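Local coordinates for protein soluble lytic murein transglycosylase (Escherichia coli, PDB 1QSA) that cleaves the glycosidic bonds between N-acetylmuramic acid and N-acetylglucosamine in peptidoglycan, leaving a 1,6-anhydro bond in the N-acetylmuramic acid, at residues A[120-125]-A[144-149]. Sequence-based numbering, arbitrary orientation. Where two conformers were deposited one is given.
Sequences EAWQGA and SVWRAS. With SO4 (sulfate ion), chain M.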
loop_
_atom_site.group_PDB
_atom_site.type_symbol
_atom_site.label_atom_id
_atom_site.label_comp_id
_atom_site.label_asym_id
_atom_site.label_seq_id
_atom_site.Cartn_x
_atom_site.Cartn_y
_atom_site.Cartn_z
ATOM N N GLU A 120 30.009 -18.479 -7.149
ATOM C CA GLU A 120 29.375 -17.326 -6.523
ATOM C C GLU A 120 28.234 -16.795 -7.403
ATOM O O GLU A 120 27.168 -16.402 -6.906
ATOM C CB GLU A 120 30.417 -16.237 -6.274
ATOM C CG GLU A 120 29.853 -15.065 -5.527
ATOM C CD GLU A 120 30.873 -13.992 -5.180
ATOM O OE1 GLU A 120 32.082 -14.110 -5.511
ATOM O OE2 GLU A 120 30.436 -13.006 -4.556
ATOM N N ALA A 121 28.456 -16.815 -8.713
ATOM C CA ALA A 121 27.450 -16.356 -9.671
ATOM C C ALA A 121 26.177 -17.203 -9.551
ATOM O O ALA A 121 25.073 -16.660 -9.564
ATOM C CB ALA A 121 27.997 -16.434 -11.085
ATOM N N TRP A 122 26.339 -18.520 -9.404
ATOM C CA TRP A 122 25.196 -19.430 -9.297
ATOM C C TRP A 122 24.433 -19.270 -7.982
ATOM O O TRP A 122 23.203 -19.430 -7.954
ATOM C CB TRP A 122 25.638 -20.882 -9.496
ATOM C CG TRP A 122 26.406 -21.156 -10.772
ATOM C CD1 TRP A 122 27.272 -22.199 -10.985
ATOM C CD2 TRP A 122 26.410 -20.383 -11.992
ATOM N NE1 TRP A 122 27.806 -22.125 -12.243
ATOM C CE2 TRP A 122 27.301 -21.022 -12.885
ATOM C CE3 TRP A 122 25.756 -19.214 -12.413
ATOM C CZ2 TRP A 122 27.559 -20.532 -14.172
ATOM C CZ3 TRP A 122 26.014 -18.727 -13.696
ATOM C CH2 TRP A 122 26.907 -19.386 -14.561
ATOM N N GLN A 123 25.149 -18.964 -6.903
ATOM C CA GLN A 123 24.518 -18.729 -5.606
ATOM C C GLN A 123 23.618 -17.504 -5.746
ATOM O O GLN A 123 22.476 -17.515 -5.302
ATOM C CB GLN A 123 25.566 -18.470 -4.520
ATOM C CG GLN A 123 26.455 -19.666 -4.216
ATOM C CD GLN A 123 27.790 -19.289 -3.558
ATOM O OE1 GLN A 123 28.084 -18.111 -3.316
ATOM N NE2 GLN A 123 28.615 -20.300 -3.292
ATOM N N GLY A 124 24.130 -16.464 -6.402
ATOM C CA GLY A 124 23.348 -15.247 -6.591
ATOM C C GLY A 124 22.182 -15.470 -7.523
ATOM O O GLY A 124 21.055 -15.017 -7.254
ATOM N N ALA A 125 22.451 -16.162 -8.626
ATOM C CA ALA A 125 21.423 -16.474 -9.615
ATOM C C ALA A 125 20.254 -17.224 -8.981
ATOM O O ALA A 125 19.099 -16.854 -9.188
ATOM C CB ALA A 125 22.010 -17.298 -10.758
ATOM N N SER A 144 20.386 -17.772 -18.073
ATOM C CA SER A 144 20.783 -18.557 -19.245
ATOM C C SER A 144 22.129 -19.250 -19.030
ATOM O O SER A 144 22.236 -20.464 -19.231
ATOM C CB SER A 144 20.844 -17.665 -20.485
ATOM O OG SER A 144 21.128 -18.440 -21.632
ATOM N N VAL A 145 23.155 -18.506 -18.613
ATOM C CA VAL A 145 24.470 -19.131 -18.393
ATOM C C VAL A 145 24.448 -20.081 -17.200
ATOM O O VAL A 145 25.145 -21.106 -17.198
ATOM C CB VAL A 145 25.644 -18.091 -18.271
ATOM C CG1 VAL A 145 25.789 -17.305 -19.576
ATOM C CG2 VAL A 145 25.447 -17.148 -17.084
ATOM N N TRP A 146 23.617 -19.767 -16.204
ATOM C CA TRP A 146 23.479 -20.599 -15.014
ATOM C C TRP A 146 22.972 -21.972 -15.437
ATOM O O TRP A 146 23.545 -22.998 -15.061
ATOM C CB TRP A 146 22.510 -19.947 -14.022
ATOM C CG TRP A 146 22.171 -20.757 -12.800
ATOM C CD1 TRP A 146 22.990 -21.604 -12.098
ATOM C CD2 TRP A 146 20.908 -20.770 -12.121
ATOM N NE1 TRP A 146 22.315 -22.136 -11.025
ATOM C CE2 TRP A 146 21.035 -21.641 -11.015
ATOM C CE3 TRP A 146 19.682 -20.123 -12.339
ATOM C CZ2 TRP A 146 19.982 -21.882 -10.124
ATOM C CZ3 TRP A 146 18.636 -20.362 -11.457
ATOM C CH2 TRP A 146 18.796 -21.235 -10.359
ATOM N N ARG A 147 21.921 -21.987 -16.248
ATOM C CA ARG A 147 21.368 -23.243 -16.731
ATOM C C ARG A 147 22.372 -23.966 -17.650
ATOM O O ARG A 147 22.532 -25.180 -17.569
ATOM C CB ARG A 147 20.048 -23.001 -17.473
ATOM C CG ARG A 147 19.405 -24.274 -18.018
ATOM C CD ARG A 147 18.041 -23.982 -18.624
ATOM N NE ARG A 147 17.408 -25.201 -19.133
ATOM C CZ ARG A 147 16.169 -25.262 -19.610
ATOM N NH1 ARG A 147 15.393 -24.181 -19.635
ATOM N NH2 ARG A 147 15.693 -26.420 -20.057
ATOM N N ALA A 148 23.074 -23.211 -18.486
ATOM C CA ALA A 148 24.047 -23.790 -19.410
ATOM C C ALA A 148 25.231 -24.459 -18.706
ATOM O O ALA A 148 25.865 -25.345 -19.280
ATOM C CB ALA A 148 24.548 -22.728 -20.385
ATOM N N SER A 149 25.496 -24.061 -17.464
ATOM C CA SER A 149 26.608 -24.606 -16.684
ATOM C C SER A 149 26.369 -26.019 -16.162
ATOM O O SER A 149 27.315 -26.697 -15.756
ATOM C CB SER A 149 26.884 -23.719 -15.472
ATOM O OG SER A 149 25.899 -23.940 -14.477
HETATM S S SO4 M . 17.732 -29.842 -20.590
HETATM O O1 SO4 M . 17.727 -30.425 -19.234
HETATM O O2 SO4 M . 16.519 -30.262 -21.316
HETATM O O3 SO4 M . 17.781 -28.368 -20.502
HETATM O O4 SO4 M . 18.921 -30.322 -21.327
#
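Trp122 has CG anti to its carbonyl carbon, and Trp146 has CG anti to its backbone N (chi1 174°). These torsions send the two indoles past each other in opposite directions. Trp122 lays one face of its ring system against helix 138-148. CA of Trp146 sits over the six-membered ring of Trp122, 3.7 Å from its centroid, in a CH-pi contact. Beside it, CD1 of Trp146 comes within 3.6 Å of CD2 of Trp122. The two five-membered rings are oblique, with planes at 32°. Beyond them, CB of Ala125 lies over the indole of Trp146 in a second CH-pi contact, 4.2 Å from the centroid of the five-membered ring.

The far rim of Trp122 reaches Val145, where CH2 of Trp122 meets CG2 of Val145 at 3.7 Å. CB of Ser149 packs 3.5 Å from CZ2 of Trp122. OG of Ser149 also comes near NE1 of Trp122, but the angle is too poor for a hydrogen bond. This hydroxyl instead donates to O of Trp146 (2.6 Å) and is also hydrogen-bonded to N of Lys151. An alanine in place of Trp122 would probably open a gap over CA of Trp146 and take from Val145 and Ser149 the ring they pack on.

Away from this interface, NH2 of Arg147 donates to O3 of a sulfate ion, probably from the crystallisation liquor, at 2.9 Å. The contact is buried helix packing in the alpha-superhelix, away from the predicted active site. Helices 118-129 and 138-148 follow one another in the chain, and their local axes make an angle of 118°, 10.1 Å apart. Trp113 of helix 102-114 meets the ring of Trp122 and also touches Val145, while Trp129, at the end of helix 118-129, meets Trp146 edge-to-face.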